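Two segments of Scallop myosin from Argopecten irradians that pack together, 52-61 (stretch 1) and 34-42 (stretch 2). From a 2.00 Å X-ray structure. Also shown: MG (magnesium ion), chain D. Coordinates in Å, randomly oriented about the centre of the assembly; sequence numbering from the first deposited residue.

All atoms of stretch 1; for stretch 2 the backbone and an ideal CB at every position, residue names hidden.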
# COMPACT_ATOMS: atom_id res chain seq x y z
N ASP B 52 -25.74 23.18 -20.14
CA ASP B 52 -27.16 23.15 -20.52
C ASP B 52 -28.07 23.47 -19.32
O ASP B 52 -27.66 23.36 -18.17
CB ASP B 52 -27.49 21.81 -21.21
CG ASP B 52 -28.38 20.92 -20.38
OD1 ASP B 52 -27.86 20.22 -19.49
OD2 ASP B 52 -29.58 20.84 -20.70
N ASP B 53 -29.21 24.08 -19.61
CA ASP B 53 -30.04 24.66 -18.57
C ASP B 53 -30.60 23.61 -17.62
O ASP B 53 -31.01 23.93 -16.50
CB ASP B 53 -31.18 25.48 -19.20
CG ASP B 53 -31.80 26.49 -18.22
OD1 ASP B 53 -32.77 26.10 -17.52
OD2 ASP B 53 -31.35 27.67 -18.19
N LYS B 54 -30.57 22.35 -18.03
CA LYS B 54 -30.85 21.26 -17.10
C LYS B 54 -29.79 21.26 -16.00
O LYS B 54 -30.14 21.15 -14.82
CB LYS B 54 -30.88 19.92 -17.83
CG LYS B 54 -32.07 19.76 -18.80
CD LYS B 54 -32.13 18.36 -19.45
CE LYS B 54 -33.12 17.41 -18.73
NZ LYS B 54 -33.28 16.06 -19.38
N GLU B 55 -28.53 21.51 -16.40
CA GLU B 55 -27.36 21.53 -15.52
C GLU B 55 -27.28 22.76 -14.66
O GLU B 55 -26.76 22.70 -13.56
CB GLU B 55 -26.07 21.46 -16.32
CG GLU B 55 -25.98 20.30 -17.30
CD GLU B 55 -25.66 18.97 -16.64
OE1 GLU B 55 -24.80 18.94 -15.72
OE2 GLU B 55 -26.23 17.93 -17.07
N LEU B 56 -27.72 23.90 -15.20
CA LEU B 56 -27.84 25.14 -14.43
C LEU B 56 -28.90 24.99 -13.33
O LEU B 56 -28.78 25.54 -12.23
CB LEU B 56 -28.26 26.31 -15.34
CG LEU B 56 -27.48 26.69 -16.61
CD1 LEU B 56 -28.27 27.73 -17.38
CD2 LEU B 56 -26.09 27.21 -16.26
N THR B 57 -30.02 24.40 -13.72
CA THR B 57 -31.13 24.18 -12.80
C THR B 57 -30.56 23.46 -11.62
O THR B 57 -30.59 23.97 -10.52
CB THR B 57 -32.22 23.29 -13.43
OG1 THR B 57 -32.99 24.06 -14.36
CG2 THR B 57 -33.13 22.71 -12.34
N ALA B 58 -29.85 22.39 -11.91
CA ALA B 58 -29.42 21.47 -10.89
C ALA B 58 -28.33 22.00 -9.93
O ALA B 58 -28.39 21.72 -8.73
CB ALA B 58 -29.01 20.17 -11.55
N MET B 59 -27.39 22.82 -10.39
CA MET B 59 -26.36 23.32 -9.48
C MET B 59 -26.92 24.37 -8.53
O MET B 59 -26.38 24.59 -7.44
CB MET B 59 -25.13 23.85 -10.24
CG MET B 59 -25.35 25.00 -11.19
SD MET B 59 -24.03 25.27 -12.41
CE MET B 59 -23.19 26.58 -11.64
N LEU B 60 -28.09 24.90 -8.88
CA LEU B 60 -28.83 25.83 -8.04
C LEU B 60 -29.63 25.11 -6.96
O LEU B 60 -29.70 25.55 -5.84
CB LEU B 60 -29.78 26.66 -8.89
CG LEU B 60 -29.12 27.92 -9.43
CD1 LEU B 60 -30.14 28.76 -10.15
CD2 LEU B 60 -28.52 28.70 -8.29
N LYS B 61 -30.17 23.96 -7.33
CA LYS B 61 -30.79 23.02 -6.41
C LYS B 61 -29.83 22.57 -5.33
O LYS B 61 -30.17 21.75 -4.49
CB LYS B 61 -31.25 21.80 -7.19
CG LYS B 61 -32.54 21.98 -7.94
CD LYS B 61 -33.38 20.72 -7.83
CE LYS B 61 -32.85 19.75 -6.76
NZ LYS B 61 -32.76 18.34 -7.28
N UNK B 34 -27.26 37.84 -4.74
CA UNK B 34 -27.56 36.42 -4.85
C UNK B 34 -27.17 36.01 -6.24
O UNK B 34 -26.87 36.86 -7.08
CB UNK B 34 -29.03 36.11 -4.56
N UNK B 35 -26.96 34.72 -6.41
CA UNK B 35 -26.60 34.22 -7.72
C UNK B 35 -27.86 33.47 -8.21
O UNK B 35 -28.48 32.73 -7.43
CB UNK B 35 -25.36 33.33 -7.68
N UNK B 36 -28.37 33.88 -9.37
CA UNK B 36 -29.56 33.24 -10.00
C UNK B 36 -29.17 32.32 -11.17
O UNK B 36 -28.02 32.34 -11.62
CB UNK B 36 -30.53 34.31 -10.50
N UNK B 37 -30.14 31.61 -11.75
CA UNK B 37 -29.83 30.80 -12.91
C UNK B 37 -29.39 31.70 -14.05
O UNK B 37 -28.53 31.34 -14.84
CB UNK B 37 -31.03 29.95 -13.32
N UNK B 38 -29.87 32.94 -14.03
CA UNK B 38 -29.64 33.88 -15.09
C UNK B 38 -28.21 34.39 -15.04
O UNK B 38 -27.64 34.70 -16.06
CB UNK B 38 -30.63 35.04 -15.00
N UNK B 39 -27.70 34.62 -13.83
CA UNK B 39 -26.33 35.11 -13.62
C UNK B 39 -25.27 34.10 -14.06
O UNK B 39 -24.30 34.44 -14.74
CB UNK B 39 -26.12 35.46 -12.14
N UNK B 40 -25.36 32.91 -13.47
CA UNK B 40 -24.59 31.75 -13.90
C UNK B 40 -24.56 31.59 -15.43
O UNK B 40 -23.50 31.35 -15.99
CB UNK B 40 -25.17 30.49 -13.26
N UNK B 41 -25.71 31.70 -16.11
CA UNK B 41 -25.80 31.64 -17.58
C UNK B 41 -25.11 32.82 -18.25
O UNK B 41 -24.34 32.62 -19.18
CB UNK B 41 -27.27 31.59 -18.02
N UNK B 42 -25.33 34.03 -17.75
CA UNK B 42 -24.69 35.18 -18.35
C UNK B 42 -23.14 35.06 -18.26
O UNK B 42 -22.44 35.21 -19.27
CB UNK B 42 -25.18 36.46 -17.66
MG MG D . -27.58 38.20 -8.86

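Position 34 has an extended backbone, and its CB has nothing of stretch 1 within 5.5 Å, so the helix sets no demand on its side chain. What is visible is a magnesium ion 2.3 Å from the carbonyl O of residue 34, a ligand any residue could supply. The deposited residue is Phe34.

Position 35 is also extended, its CB lying sideways to stretch 1 and out of reach of it. Many side chains would fit; a β-branched one is at ease with phi/psi of -108/123. It is Val35, whose carbonyl O lies 4.1 Å from Leu60 CD2.

At position 36 the CB points away from stretch 1, and the backbone turns into a helix immediately afterwards. Ser, Thr, Asp or Asn commonly occupy such an N-cap site. Ser36 is found; its OG lies 2.5 Å from the O of water 1, which in turn binds the magnesium.

Position 37 offers the strongest clues. Its CB points sideways, 3.5 Å from Leu60 CD1 and 5.0 Å from Leu56 CB, yet the carboxylate of Asp53 and the hydroxyl of Thr57 lie farther along the same helix face. A long side chain with an apolar stem and a cationic end suits this mixed surface, so Lys or Arg would serve. Lys37 fills the hole among Asp53, Leu56, Thr57 and Leu60: its CG packs 3.7 Å from Leu56 CB, and its NZ forms a salt bridge with Asp53 OD1 at 2.9 Å and a weak hydrogen bond to Thr57 OG1 at 3.4 Å. Thr57 OG1 can accept here while donating its own proton to Asp53 O.

Position 38 points its CB away from stretch 1, where polar residues are readily accommodated; it is Glu38.

Position 39 is out of reach of stretch 1, but its CB lies on the magnesium side of the helix, favouring an oxygen-bearing side chain such as Asp or Glu. Asp39 binds the ion through OD2 at 2.3 Å.

Position 40 directs its CB toward stretch 1, 4.5 Å from Leu56 CD2 and 4.7 Å from Met59 CE. This apolar surroundings calls for Ile, Leu, Val or Met. Ile40 places CG2 3.6 Å from both Leu56 CD2 and Met59 CE, while its CD1 reaches to 4.1 Å from Leu60 CD2.

At position 41 the CB lies sideways, 4.0 Å from Leu56 CD1, so an aliphatic stem is welcome even if the tip is polar. Lys41 packs its CB there, and its end leads away.

Position 42, helical and beyond reach, leaves the choice open; it is Ala42.

Stretch 2, residues 34-42: FVSKEDIKA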
# COMPACT_ATOMS: atom_id res chain seq x y z
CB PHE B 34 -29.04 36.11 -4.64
CG PHE B 34 -29.65 36.87 -3.51
CD1 PHE B 34 -29.31 36.56 -2.19
CD2 PHE B 34 -30.33 38.07 -3.76
CE1 PHE B 34 -29.60 37.44 -1.14
CE2 PHE B 34 -30.62 38.95 -2.73
CZ PHE B 34 -30.25 38.63 -1.41
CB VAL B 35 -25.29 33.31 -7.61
CG1 VAL B 35 -25.04 32.55 -8.89
CG2 VAL B 35 -24.08 34.18 -7.31
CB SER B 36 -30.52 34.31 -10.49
OG SER B 36 -29.80 35.36 -11.12
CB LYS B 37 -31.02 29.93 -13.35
CG LYS B 37 -30.67 28.95 -14.49
CD LYS B 37 -31.67 27.82 -14.64
CE LYS B 37 -32.97 28.30 -15.22
NZ LYS B 37 -34.04 27.23 -15.22
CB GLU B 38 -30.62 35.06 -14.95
CG GLU B 38 -32.08 34.75 -15.28
CD GLU B 38 -32.77 33.86 -14.25
OE1 GLU B 38 -32.66 34.16 -13.03
OE2 GLU B 38 -33.47 32.89 -14.66
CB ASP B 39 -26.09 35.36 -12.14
CG ASP B 39 -26.63 36.67 -11.66
OD1 ASP B 39 -26.67 37.69 -12.39
OD2 ASP B 39 -26.94 36.67 -10.47
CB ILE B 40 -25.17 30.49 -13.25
CG1 ILE B 40 -24.98 30.55 -11.74
CG2 ILE B 40 -24.47 29.24 -13.76
CD1 ILE B 40 -25.61 29.38 -11.10
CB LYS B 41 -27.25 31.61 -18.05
CG LYS B 41 -27.46 31.59 -19.57
CD LYS B 41 -28.86 31.03 -19.91
CE LYS B 41 -29.24 31.19 -21.39
NZ LYS B 41 -28.95 32.58 -21.87
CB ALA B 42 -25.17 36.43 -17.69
O HOH W 1 -29.70 37.20 -9.43
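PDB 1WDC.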